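Local structure of dihydrodipicolinate synthase (Bacteroides thetaiotaomicron, 4XKY) at residues T14-D19 / T48-S53; E117-Y122 / I151-E156; P130-L135 / G159-K164; L135-T140 / D165-T170; D185-V190 / G203-V208. The protein belongs to the Schiff-base-forming class I aldolase-type lyases of the DapA family and probably cleaves N-acetylneuraminate. All coordinates share one frame; numbering follows the deposited sequence. Where two conformers were deposited one is given.

Interaction 1: residues T14-D19 / T48-S53; sequences TPLLDD and TGESQS
Thr14 meets Gly49 through a single direct bond: its hydroxyl OG1 donates a hydrogen bond to Gly49 O at 2.8 Å. The hydroxyl lies in the carbonyl plane and uses a lone pair of the oxygen, with a C=O...O angle of 122°. Chi1 of -58° sets OG1 beside the backbone N of Thr14, on the side where Gly49 runs past, and swings the methyl CG2 anti to that N. Here the two chains are tightest, with the CA atoms of Thr14 and Gly49 4.8 Å apart. Beside this bond a water joins the two segments: it accepts from Thr14 N at 2.8 Å and donates to both Thr48 O and Glu50 OE2, the latter at 2.7 Å. Both segments are loops that follow strands of the (beta/alpha)8 barrel, residues 14-19 coming after strand 7-8 while residues 48-53 come after strand 42-44, and they meet beside Thr48, a predicted pyruvate-binding residue whose own hydroxyl is hydrogen-bonded to Tyr258. Glu50 brings its carboxylate back toward the first loop on an extended chain, but its charge is met by a salt bridge from OE2 to Lys263, which is also hydrogen-bonded to Thr14 O; OE1 accepts from the backbone N of Ala277. Leu16 closes the contact more loosely, its CD1 coming no nearer than 4.3 Å to Glu50 OE1. Beyond it the first loop parts from the second: at Leu17 and Asp18, which form a classic beta bulge opposite Val21, the side chains stand out at the exposed surface. Asp19 N bonds Asp18 OD1 from above the carboxylate plane.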
# COMPACT_ATOMS: atom_id res chain seq x y z
N THR D 14 26.29 -9.77 6.71
CA THR D 14 26.63 -10.99 7.44
C THR D 14 27.10 -12.01 6.44
O THR D 14 26.30 -12.62 5.76
CB THR D 14 25.44 -11.53 8.24
OG1 THR D 14 25.01 -10.50 9.12
CG2 THR D 14 25.83 -12.79 9.10
N PRO D 15 28.41 -12.20 6.34
CA PRO D 15 28.91 -13.13 5.35
C PRO D 15 28.66 -14.58 5.70
O PRO D 15 28.90 -15.01 6.83
CB PRO D 15 30.41 -12.82 5.28
CG PRO D 15 30.74 -12.11 6.54
CD PRO D 15 29.48 -11.68 7.21
N LEU D 16 28.23 -15.35 4.71
CA LEU D 16 27.78 -16.72 4.92
C LEU D 16 28.44 -17.72 3.98
O LEU D 16 28.51 -17.47 2.78
CB LEU D 16 26.28 -16.80 4.68
CG LEU D 16 25.36 -15.91 5.52
CD1 LEU D 16 23.94 -16.07 5.00
CD2 LEU D 16 25.46 -16.27 6.99
N LEU D 17 28.88 -18.85 4.51
CA LEU D 17 29.34 -20.00 3.68
C LEU D 17 28.17 -20.89 3.30
O LEU D 17 28.24 -21.64 2.32
CB LEU D 17 30.38 -20.85 4.43
CG LEU D 17 31.69 -20.15 4.85
CD1 LEU D 17 32.58 -21.14 5.58
CD2 LEU D 17 32.40 -19.64 3.61
N ASP D 18 27.09 -20.80 4.09
CA ASP D 18 25.85 -21.57 3.85
C ASP D 18 24.71 -20.94 4.68
O ASP D 18 24.92 -19.97 5.41
CB ASP D 18 26.07 -23.06 4.16
CG ASP D 18 25.05 -23.95 3.45
OD1 ASP D 18 24.19 -23.44 2.73
OD2 ASP D 18 25.11 -25.17 3.60
N ASP D 19 23.48 -21.44 4.54
CA ASP D 19 22.33 -20.77 5.16
C ASP D 19 22.58 -20.51 6.63
O ASP D 19 22.24 -19.45 7.17
CB ASP D 19 21.07 -21.62 5.03
CG ASP D 19 20.56 -21.67 3.63
OD1 ASP D 19 20.61 -20.61 2.96
OD2 ASP D 19 20.17 -22.76 3.20
N THR D 48 20.95 -4.70 5.96
CA THR D 48 22.08 -5.09 5.13
C THR D 48 22.69 -6.40 5.63
O THR D 48 23.19 -7.19 4.83
CB THR D 48 23.11 -3.94 5.06
OG1 THR D 48 22.45 -2.82 4.43
CG2 THR D 48 24.33 -4.28 4.25
N GLY D 49 22.54 -6.64 6.93
CA GLY D 49 23.06 -7.84 7.57
C GLY D 49 22.10 -9.02 7.58
O GLY D 49 22.40 -10.04 8.21
N GLU D 50 20.94 -8.86 6.91
CA GLU D 50 19.94 -9.93 6.73
C GLU D 50 19.43 -10.48 8.05
O GLU D 50 19.08 -11.65 8.16
CB GLU D 50 20.52 -11.12 5.95
CG GLU D 50 20.73 -10.93 4.47
CD GLU D 50 21.59 -12.07 3.89
OE1 GLU D 50 21.08 -13.19 3.65
OE2 GLU D 50 22.79 -11.82 3.69
N SER D 51 19.40 -9.65 9.08
CA SER D 51 19.12 -10.19 10.40
C SER D 51 17.83 -11.03 10.52
O SER D 51 17.86 -12.11 11.09
CB SER D 51 19.06 -9.09 11.45
OG SER D 51 19.03 -9.74 12.71
N GLN D 52 16.70 -10.52 10.01
CA GLN D 52 15.42 -11.28 10.02
C GLN D 52 15.54 -12.72 9.51
O GLN D 52 14.95 -13.69 10.07
CB GLN D 52 14.38 -10.57 9.15
N SER D 53 16.32 -12.87 8.45
CA SER D 53 16.35 -14.11 7.72
C SER D 53 17.39 -15.11 8.26
O SER D 53 17.41 -16.26 7.84
CB SER D 53 16.51 -13.81 6.21
OG SER D 53 17.82 -13.43 5.91
O HOH W 1 24.10 -9.80 4.93

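Interaction 2: residues E117-Y122 / I151-E156; sequences ELIEFY and IQRIAE. With NA (sodium ion), chain F.
Ile154 lays its CD1 methyl against the ring of Tyr122, 3.8 Å from CD2, while its other branch, CG2, reaches the CB of the same tyrosine at 4.1 Å. With CG1 anti to its carbonyl carbon (chi1 -63°) and the chain extended beyond, Ile154 sends CD1 toward helix 115-125, 4.3 Å from Ile119 CA. The tyrosine ring is covered on one face by Phe121, whose CD2 sits over its centre. These are two neighbouring outer helices of the (beta/alpha)8 barrel, 115-125 and 148-154, meeting through apolar side chains; beneath them Tyr122 and Ile154 both rest on Leu135 of strand 133-137, and Ile154 also touches Val160. Toward solvent, Ile119 meets the aliphatic part of Arg153, CD1 to CG at 4.1 Å, the two side chains crossing at about a right angle. Arg153 bends at chi2 (77°), bringing its guanidinium NH2 to 4.2 Å from Ile119 CG2 and onward to a salt bridge with Glu123. One residue on from Ile154, Ala155 O binds a sodium ion at 2.3 Å, a site completed by Asn157 O, Val160 O and two waters.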
# COMPACT_ATOMS: atom_id res chain seq x y z
N GLU D 117 1.35 4.41 21.70
CA GLU D 117 1.84 3.04 21.86
C GLU D 117 3.32 2.93 21.56
O GLU D 117 4.01 2.09 22.15
CB GLU D 117 1.13 2.06 20.93
CG GLU D 117 -0.36 1.95 21.15
CD GLU D 117 -1.12 2.86 20.20
OE1 GLU D 117 -1.38 2.42 19.07
OE2 GLU D 117 -1.40 4.02 20.57
N LEU D 118 3.81 3.73 20.61
CA LEU D 118 5.21 3.70 20.28
C LEU D 118 5.96 4.11 21.53
O LEU D 118 6.92 3.46 21.94
CB LEU D 118 5.55 4.63 19.11
CG LEU D 118 5.55 4.01 17.71
CD1 LEU D 118 5.89 5.06 16.67
CD2 LEU D 118 6.53 2.85 17.61
N ILE D 119 5.50 5.19 22.15
CA ILE D 119 6.10 5.68 23.38
C ILE D 119 6.11 4.60 24.48
O ILE D 119 7.14 4.40 25.15
CB ILE D 119 5.37 6.95 23.87
CG1 ILE D 119 5.72 8.13 22.96
CG2 ILE D 119 5.73 7.26 25.32
CD1 ILE D 119 4.75 9.29 23.05
N GLU D 120 4.97 3.91 24.65
CA GLU D 120 4.87 2.87 25.69
C GLU D 120 5.84 1.74 25.39
O GLU D 120 6.55 1.28 26.28
CB GLU D 120 3.45 2.30 25.79
CG GLU D 120 2.39 3.27 26.32
CD GLU D 120 1.05 3.18 25.58
OE1 GLU D 120 0.62 2.07 25.18
OE2 GLU D 120 0.42 4.24 25.39
N PHE D 121 5.87 1.28 24.14
CA PHE D 121 6.78 0.21 23.74
C PHE D 121 8.17 0.48 24.26
O PHE D 121 8.79 -0.40 24.87
CB PHE D 121 6.85 0.07 22.24
CG PHE D 121 7.83 -0.97 21.79
CD1 PHE D 121 7.50 -2.31 21.85
CD2 PHE D 121 9.10 -0.62 21.36
CE1 PHE D 121 8.40 -3.27 21.47
CE2 PHE D 121 10.01 -1.59 20.97
CZ PHE D 121 9.66 -2.92 21.03
N TYR D 122 8.67 1.69 24.01
CA TYR D 122 10.04 2.03 24.44
C TYR D 122 10.19 2.24 25.92
O TYR D 122 11.25 1.89 26.49
CB TYR D 122 10.59 3.21 23.64
CG TYR D 122 10.98 2.71 22.28
CD1 TYR D 122 12.10 1.92 22.14
CD2 TYR D 122 10.18 2.93 21.17
CE1 TYR D 122 12.45 1.39 20.92
CE2 TYR D 122 10.54 2.41 19.94
CZ TYR D 122 11.69 1.64 19.82
OH TYR D 122 12.09 1.07 18.63
N ILE D 151 9.83 11.19 18.93
CA ILE D 151 11.27 11.13 19.09
C ILE D 151 11.77 12.08 20.17
O ILE D 151 12.62 11.68 20.97
CB ILE D 151 12.00 11.39 17.77
CG1 ILE D 151 11.80 10.18 16.85
CG2 ILE D 151 13.49 11.54 18.02
CD1 ILE D 151 12.02 10.53 15.41
N GLN D 152 11.25 13.31 20.20
CA GLN D 152 11.66 14.27 21.24
C GLN D 152 11.43 13.66 22.60
O GLN D 152 12.27 13.74 23.49
CB GLN D 152 10.87 15.57 21.19
CG GLN D 152 11.45 16.64 20.28
CD GLN D 152 10.52 17.84 20.08
OE1 GLN D 152 9.30 17.69 20.04
NE2 GLN D 152 11.09 19.03 19.92
N ARG D 153 10.26 13.08 22.75
CA ARG D 153 9.82 12.55 24.02
C ARG D 153 10.69 11.35 24.44
O ARG D 153 11.24 11.34 25.52
CB ARG D 153 8.33 12.23 23.91
CG ARG D 153 7.76 11.32 24.98
CD ARG D 153 7.51 12.00 26.32
NE ARG D 153 7.05 10.93 27.20
CZ ARG D 153 5.91 10.90 27.89
NH1 ARG D 153 5.07 11.93 27.92
NH2 ARG D 153 5.64 9.81 28.60
N ILE D 154 10.84 10.35 23.56
CA ILE D 154 11.63 9.15 23.89
C ILE D 154 13.09 9.55 24.15
O ILE D 154 13.75 9.03 25.03
CB ILE D 154 11.50 8.08 22.78
CG1 ILE D 154 10.06 7.60 22.66
CG2 ILE D 154 12.34 6.86 23.07
CD1 ILE D 154 9.82 6.72 21.45
N ALA D 155 13.59 10.51 23.39
CA ALA D 155 14.97 10.93 23.54
C ALA D 155 15.30 11.58 24.91
O ALA D 155 16.47 11.72 25.23
CB ALA D 155 15.36 11.87 22.43
N GLU D 156 14.29 11.94 25.71
CA GLU D 156 14.53 12.51 27.04
C GLU D 156 15.18 11.49 27.95
O GLU D 156 15.89 11.85 28.89
CB GLU D 156 13.25 12.96 27.75
CG GLU D 156 12.29 13.81 26.95
CD GLU D 156 12.72 15.24 26.79
OE1 GLU D 156 13.94 15.52 26.77
OE2 GLU D 156 11.82 16.10 26.66
NA NA F . 18.63 10.85 25.46
O HOH W 2 18.60 12.43 27.90
O HOH W 3 19.91 12.36 24.30

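Interaction 3: residues P130-L135 / G159-K164; sequences PLPLFL and GVIGFK. With NA (sodium ion), chain F.
Leu133 and Leu135 carry the backbone ladder, each with both its N-H and its carbonyl bonded to the neighbouring strand. Leu133 N gives to Gly159 O at 2.8 Å and Leu133 O receives Ile161 N at 2.9 Å; farther along, Leu135 N reaches Gly162 O, and Lys164 N returns to Leu135 O in a nearly straight bond of 168°. Gly159 O has a second donor in a water that also bonds Leu131 O. On the far side of residues 159-164, Val160 O binds a sodium ion at 2.2 Å. Strands 133-137 and 160-165 are parallel neighbours in the (beta/alpha)8 barrel, joined through helix 148-154 as a beta-alpha-beta unit, and their short segments run 32° apart. This pairing sets the backbone of Lys164, the predicted Schiff-base lysine, whose NZ makes a weak hydrogen bond to Tyr136 OH. On the face toward helix 148-154, Leu135 CG packs on Val160 CG1 at 3.9 Å, the side chains crossing at about a right angle. The opposite face holds Phe134. Ile161 CG1 stands over one face of its ring in a CH-pi contact, 4.1 Å from the centroid, while Ile161 CD1 touches both Phe134 CE2 and Pro132 CB. Ile161 chi1 of 61° places CG1 between the backbone N and carbonyl carbon, turned to the ring. Phe134 CD1 sits 3.6 Å from Gly162 CA, where a CB would collide with it. With an alanine in place of Phe134, Ile161 CG1 would probably lose its ring face and a gap would open beside Gly162 CA.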
# COMPACT_ATOMS: atom_id res chain seq x y z
N PRO D 130 20.76 -3.23 28.68
CA PRO D 130 22.04 -2.93 29.33
C PRO D 130 22.94 -1.93 28.60
O PRO D 130 24.02 -1.64 29.07
CB PRO D 130 22.72 -4.29 29.39
CG PRO D 130 22.17 -5.03 28.22
CD PRO D 130 20.79 -4.51 27.95
N LEU D 131 22.50 -1.40 27.47
CA LEU D 131 23.35 -0.51 26.70
C LEU D 131 22.53 0.62 26.16
O LEU D 131 21.33 0.48 26.03
CB LEU D 131 23.96 -1.28 25.54
CG LEU D 131 25.07 -2.28 25.83
CD1 LEU D 131 25.38 -2.98 24.53
CD2 LEU D 131 26.35 -1.69 26.42
N PRO D 132 23.19 1.75 25.82
CA PRO D 132 22.45 2.85 25.19
C PRO D 132 21.77 2.44 23.87
O PRO D 132 22.24 1.53 23.17
CB PRO D 132 23.51 3.92 24.93
CG PRO D 132 24.74 3.50 25.67
CD PRO D 132 24.60 2.07 26.10
N LEU D 133 20.71 3.16 23.52
CA LEU D 133 19.87 2.74 22.39
C LEU D 133 19.73 3.79 21.31
O LEU D 133 19.55 4.99 21.62
CB LEU D 133 18.49 2.40 22.91
CG LEU D 133 17.41 2.21 21.85
CD1 LEU D 133 17.61 0.88 21.18
CD2 LEU D 133 16.05 2.27 22.50
N PHE D 134 19.81 3.35 20.06
CA PHE D 134 19.42 4.16 18.93
C PHE D 134 18.06 3.63 18.46
O PHE D 134 17.86 2.40 18.33
CB PHE D 134 20.42 4.06 17.77
CG PHE D 134 21.75 4.71 18.03
CD1 PHE D 134 22.08 5.89 17.38
CD2 PHE D 134 22.69 4.11 18.82
CE1 PHE D 134 23.31 6.48 17.59
CE2 PHE D 134 23.92 4.70 19.03
CZ PHE D 134 24.22 5.89 18.42
N LEU D 135 17.14 4.57 18.21
CA LEU D 135 15.86 4.30 17.62
C LEU D 135 15.99 4.22 16.11
O LEU D 135 16.71 5.00 15.49
CB LEU D 135 14.90 5.43 17.95
CG LEU D 135 14.69 5.73 19.41
CD1 LEU D 135 13.84 6.99 19.51
CD2 LEU D 135 14.01 4.55 20.09
N GLY D 159 18.94 6.82 28.42
CA GLY D 159 19.35 5.61 27.69
C GLY D 159 19.09 5.63 26.18
O GLY D 159 19.38 4.65 25.48
N VAL D 160 18.53 6.73 25.66
CA VAL D 160 18.27 6.89 24.22
C VAL D 160 19.18 7.96 23.69
O VAL D 160 19.18 9.09 24.18
CB VAL D 160 16.80 7.22 24.00
CG1 VAL D 160 16.47 7.33 22.52
CG2 VAL D 160 15.97 6.11 24.58
N ILE D 161 20.04 7.60 22.74
CA ILE D 161 21.14 8.49 22.39
C ILE D 161 21.17 8.90 20.93
O ILE D 161 22.02 9.71 20.53
CB ILE D 161 22.52 7.92 22.78
CG1 ILE D 161 22.83 6.60 22.08
CG2 ILE D 161 22.64 7.79 24.30
CD1 ILE D 161 24.30 6.20 22.20
N GLY D 162 20.28 8.32 20.13
CA GLY D 162 20.19 8.70 18.74
C GLY D 162 19.07 8.04 17.96
O GLY D 162 18.23 7.31 18.51
N PHE D 163 19.11 8.29 16.65
CA PHE D 163 18.04 7.99 15.72
C PHE D 163 18.67 7.74 14.36
O PHE D 163 19.50 8.52 13.89
CB PHE D 163 17.08 9.18 15.65
CG PHE D 163 15.98 9.05 14.60
CD1 PHE D 163 14.91 8.21 14.79
CD2 PHE D 163 16.00 9.81 13.47
CE1 PHE D 163 13.90 8.11 13.86
CE2 PHE D 163 14.99 9.73 12.53
CZ PHE D 163 13.94 8.88 12.71
N LYS D 164 18.28 6.63 13.75
CA LYS D 164 18.69 6.24 12.41
C LYS D 164 17.43 6.18 11.55
O LYS D 164 16.45 5.52 11.92
CB LYS D 164 19.32 4.85 12.44
CG LYS D 164 19.80 4.37 11.09
CD LYS D 164 19.84 2.85 10.91
CE LYS D 164 19.56 2.54 9.43
NZ LYS D 164 20.07 1.28 8.79
NA NA F . 18.63 10.85 25.46
O HOH W 4 19.21 2.06 26.64
O HOH W 3 19.91 12.36 24.30
O HOH W 2 18.60 12.43 27.90

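Interaction 4: residues L135-T140 / D165-T170; sequences LYNMPT and DSSANT
Asn137 and Asp165 lie side by side at the C-terminal ends of two parallel strands, where the active site of a (beta/alpha)8 barrel is found. The backbones are joined by Ser166 N, which gives to Asn137 O at 3.0 Å with an angle of 172°. Asn137 ND2 donates to Asp165 OD1 at 2.8 Å; the carboxylate oxygen lies close to the amide plane, yet the donor comes from above the carboxylate plane, the two planes being 50° apart. The other end of that amide, OD1, accepts from Phe146 N. From the opposite face of its plane, Asp165 OD1 also takes Ser167 N at 2.9 Å, closing an Asx turn. Two N-H donors thus grip this one carboxylate oxygen, one on either face. An alanine in place of Asp165 is likely to leave Asn137 ND2 and Ser167 N without their shared acceptor, the amide then being held by its OD1 alone. Past the strand, Pro139 CG rests 4.1 Å from Ser167 CB in the conformer described. The hydroxyl of Tyr136, the predicted proton donor/acceptor, has a weak hydrogen bond to Thr47 OG1. CG of Tyr136 lies anti to its own N (chi1 -171°), which carries the ring to Ser166: OG stands at the ring edge, 3.5 Å from CE2.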
# COMPACT_ATOMS: atom_id res chain seq x y z
N LEU D 135 17.14 4.57 18.21
CA LEU D 135 15.86 4.30 17.62
C LEU D 135 15.99 4.22 16.11
O LEU D 135 16.71 5.00 15.49
CB LEU D 135 14.90 5.43 17.95
CG LEU D 135 14.69 5.73 19.41
CD1 LEU D 135 13.84 6.99 19.51
CD2 LEU D 135 14.01 4.55 20.09
N TYR D 136 15.25 3.30 15.53
CA TYR D 136 15.40 2.94 14.14
C TYR D 136 14.01 3.08 13.55
O TYR D 136 13.04 2.43 14.01
CB TYR D 136 15.91 1.50 14.04
CG TYR D 136 16.33 0.98 12.68
CD1 TYR D 136 17.02 -0.24 12.59
CD2 TYR D 136 16.08 1.68 11.51
CE1 TYR D 136 17.43 -0.74 11.36
CE2 TYR D 136 16.48 1.18 10.27
CZ TYR D 136 17.15 -0.03 10.20
OH TYR D 136 17.54 -0.50 8.97
N ASN D 137 13.94 3.95 12.55
CA ASN D 137 12.75 4.22 11.78
C ASN D 137 12.90 3.51 10.46
O ASN D 137 13.72 3.92 9.61
CB ASN D 137 12.63 5.71 11.49
CG ASN D 137 11.30 6.08 10.88
OD1 ASN D 137 10.23 5.97 11.53
ND2 ASN D 137 11.33 6.52 9.61
N MET D 138 12.11 2.47 10.30
CA MET D 138 12.13 1.61 9.13
C MET D 138 10.68 1.34 8.74
O MET D 138 10.13 0.29 9.08
CB MET D 138 12.82 0.32 9.53
CG MET D 138 12.89 -0.76 8.47
SD MET D 138 13.59 -2.23 9.25
CE MET D 138 12.34 -2.65 10.47
N PRO D 139 10.03 2.32 8.06
CA PRO D 139 8.56 2.35 7.87
C PRO D 139 7.97 1.41 6.81
O PRO D 139 6.74 1.31 6.70
CB PRO D 139 8.31 3.80 7.44
CG PRO D 139 9.54 4.16 6.69
CD PRO D 139 10.68 3.49 7.42
N THR D 140 8.82 0.75 6.04
CA THR D 140 8.37 -0.09 4.92
C THR D 140 7.28 -1.09 5.34
O THR D 140 6.18 -1.08 4.78
CB THR D 140 9.56 -0.83 4.28
OG1 THR D 140 10.24 -1.62 5.26
CG2 THR D 140 10.55 0.18 3.68
N ASP D 165 17.42 6.88 10.42
CA ASP D 165 16.29 6.79 9.52
C ASP D 165 16.64 6.12 8.21
O ASP D 165 17.58 6.55 7.52
CB ASP D 165 15.77 8.19 9.23
CG ASP D 165 14.55 8.19 8.35
OD1 ASP D 165 13.73 7.25 8.43
OD2 ASP D 165 14.41 9.17 7.57
N SER D 166 15.82 5.15 7.81
CA SER D 166 15.91 4.54 6.48
C SER D 166 14.68 4.75 5.63
O SER D 166 14.51 4.05 4.63
CB SER D 166 16.13 3.03 6.63
OG SER D 166 17.30 2.85 7.36
N SER D 167 13.85 5.68 6.04
CA SER D 167 13.05 6.31 5.06
C SER D 167 14.12 7.03 4.27
O SER D 167 15.17 7.50 4.79
CB SER D 167 12.03 7.30 5.65
OG SER D 167 12.66 8.54 5.92
N ALA D 168 13.86 7.04 2.98
CA ALA D 168 14.50 7.93 2.07
C ALA D 168 13.68 9.23 2.02
O ALA D 168 13.82 10.00 1.09
CB ALA D 168 14.55 7.29 0.69
N ASN D 169 12.85 9.49 3.03
CA ASN D 169 11.96 10.66 2.94
C ASN D 169 12.62 11.75 3.75
O ASN D 169 12.56 11.71 4.97
CB ASN D 169 10.57 10.36 3.49
CG ASN D 169 9.70 11.61 3.58
OD1 ASN D 169 10.19 12.73 3.49
ND2 ASN D 169 8.40 11.43 3.76
N THR D 170 13.26 12.68 3.06
CA THR D 170 14.04 13.74 3.73
C THR D 170 13.17 14.90 4.22
O THR D 170 13.65 15.69 5.03
CB THR D 170 15.22 14.24 2.86
OG1 THR D 170 14.78 14.38 1.51
CG2 THR D 170 16.33 13.22 2.88

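Interaction 5: residues D185-V190 / G203-V208; sequences DFSMLV and GAHGGV
Phe186 opens the contact with its backbone, its carbonyl O lying 3.2 Å from His205 CE1, while its ring packs on Val160 and Phe163 of the neighbouring strand 160-165. Ser187 follows, brushing His205 with its CA; its hydroxyl OG is hydrogen-bonded to Leu5 O. The backbone of Met188 is then held at both N and O. Its N donates to His205 ND1 at 3.0 Å and an angle of 173°, the donor tilted 19° from the imidazole plane, and its carbonyl O accepts His205 N at 2.9 Å. ND1 acts as an acceptor, so the ring is probably the neutral form with its proton on NE2. With CG beside its own N (chi1 -64°), His205 folds the ring back along Ser187 and Met188, so that the side chain extends the ladder just before strand 206-207 begins. Strands 187-190 and 206-207 are parallel neighbours of the (beta/alpha)8 barrel, and helix 196-201, ended by a Schellman motif at Gly203, connects them in a beta-alpha-beta unit. Leu189 pairs with Gly206. Its CD2 sits 3.8 Å from Gly206 CA, where a CB would be tight against it, and CD1 meets Val208 CG2 at 4.2 Å. Val190 completes the ladder: N gives to Gly206 O in a nearly straight bond, and O receives Val208 N at 2.8 Å. That last bond fixes the backbone of Val208, a predicted pyruvate-binding residue whose side chain touches Lys164. On the other face, Val190 CG2 packs on Ala204 CB at 4.3 Å, near Ser199.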
# COMPACT_ATOMS: atom_id res chain seq x y z
N ASP D 185 23.62 16.73 21.17
CA ASP D 185 24.27 15.45 21.52
C ASP D 185 23.53 14.20 21.01
O ASP D 185 24.05 13.08 21.09
CB ASP D 185 24.40 15.31 23.03
CG ASP D 185 25.44 16.27 23.65
OD1 ASP D 185 26.29 16.87 22.94
OD2 ASP D 185 25.39 16.37 24.90
N PHE D 186 22.31 14.38 20.54
CA PHE D 186 21.51 13.28 20.04
C PHE D 186 21.89 13.01 18.60
O PHE D 186 21.72 13.87 17.73
CB PHE D 186 20.03 13.64 20.19
CG PHE D 186 19.07 12.56 19.79
CD1 PHE D 186 18.72 11.55 20.68
CD2 PHE D 186 18.43 12.61 18.57
CE1 PHE D 186 17.77 10.59 20.34
CE2 PHE D 186 17.50 11.65 18.22
CZ PHE D 186 17.17 10.63 19.10
N SER D 187 22.42 11.81 18.35
CA SER D 187 22.92 11.45 17.03
C SER D 187 21.80 11.18 16.02
O SER D 187 20.94 10.35 16.26
CB SER D 187 23.86 10.25 17.17
OG SER D 187 24.40 9.93 15.91
N MET D 188 21.81 11.92 14.91
CA MET D 188 20.88 11.83 13.82
C MET D 188 21.61 11.23 12.60
O MET D 188 22.42 11.89 11.94
CB MET D 188 20.34 13.22 13.48
CG MET D 188 19.48 13.87 14.57
SD MET D 188 17.90 13.01 14.71
CE MET D 188 17.10 13.55 13.18
N LEU D 189 21.27 9.98 12.30
CA LEU D 189 21.95 9.21 11.25
C LEU D 189 21.00 8.90 10.11
O LEU D 189 19.82 8.69 10.31
CB LEU D 189 22.47 7.91 11.83
CG LEU D 189 23.41 8.05 13.03
CD1 LEU D 189 23.83 6.69 13.59
CD2 LEU D 189 24.65 8.85 12.64
N VAL D 190 21.55 8.91 8.89
CA VAL D 190 20.80 8.53 7.70
C VAL D 190 21.30 7.20 7.12
O VAL D 190 22.49 7.03 6.91
CB VAL D 190 20.97 9.62 6.64
CG1 VAL D 190 20.23 9.26 5.38
CG2 VAL D 190 20.41 10.91 7.18
N GLY D 203 23.40 19.11 8.48
CA GLY D 203 23.58 18.87 9.92
C GLY D 203 23.46 17.45 10.39
O GLY D 203 23.71 17.21 11.54
N ALA D 204 23.08 16.49 9.53
CA ALA D 204 23.04 15.11 9.98
C ALA D 204 24.42 14.72 10.46
O ALA D 204 25.42 15.21 9.92
CB ALA D 204 22.61 14.16 8.85
N HIS D 205 24.49 13.83 11.45
CA HIS D 205 25.78 13.39 12.02
C HIS D 205 26.50 12.32 11.24
O HIS D 205 27.71 12.21 11.32
CB HIS D 205 25.60 12.89 13.45
CG HIS D 205 25.15 13.96 14.37
ND1 HIS D 205 23.83 14.09 14.75
CD2 HIS D 205 25.81 15.00 14.94
CE1 HIS D 205 23.71 15.14 15.54
NE2 HIS D 205 24.89 15.72 15.66
N GLY D 206 25.80 11.54 10.44
CA GLY D 206 26.46 10.46 9.75
C GLY D 206 25.58 9.61 8.89
O GLY D 206 24.36 9.81 8.80
N GLY D 207 26.24 8.65 8.25
CA GLY D 207 25.60 7.77 7.30
C GLY D 207 25.83 6.33 7.67
O GLY D 207 26.97 5.91 7.87
N VAL D 208 24.74 5.57 7.70
CA VAL D 208 24.84 4.13 7.92
C VAL D 208 24.81 3.50 6.54
O VAL D 208 23.81 2.93 6.13
CB VAL D 208 23.72 3.59 8.86
CG1 VAL D 208 23.93 2.09 9.13
CG2 VAL D 208 23.80 4.32 10.18

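Interactions 3, 4 and 5 lie in one parallel barrel sheet, where strands 133-137, 160-165 and 187-190 stand side by side and 206-207 follows. Interaction 4 continues interaction 3 along the same strand pair, sharing Leu135, and the backbone of Phe163 is hydrogen-bonded to Ser187 and Leu189 of interaction 5. Interaction 2 backs this sheet from outside, its centre 11 Å from that of interaction 3; the two share the sodium ion, and their segments alternate along the chain. Interaction 1 comes first in sequence and stands apart, its centre 21 to 30 Å from the others. Even so, Thr48, Tyr136, Lys164 and Val208, drawn from interactions 1, 4, 3 and 5, converge on the predicted active site.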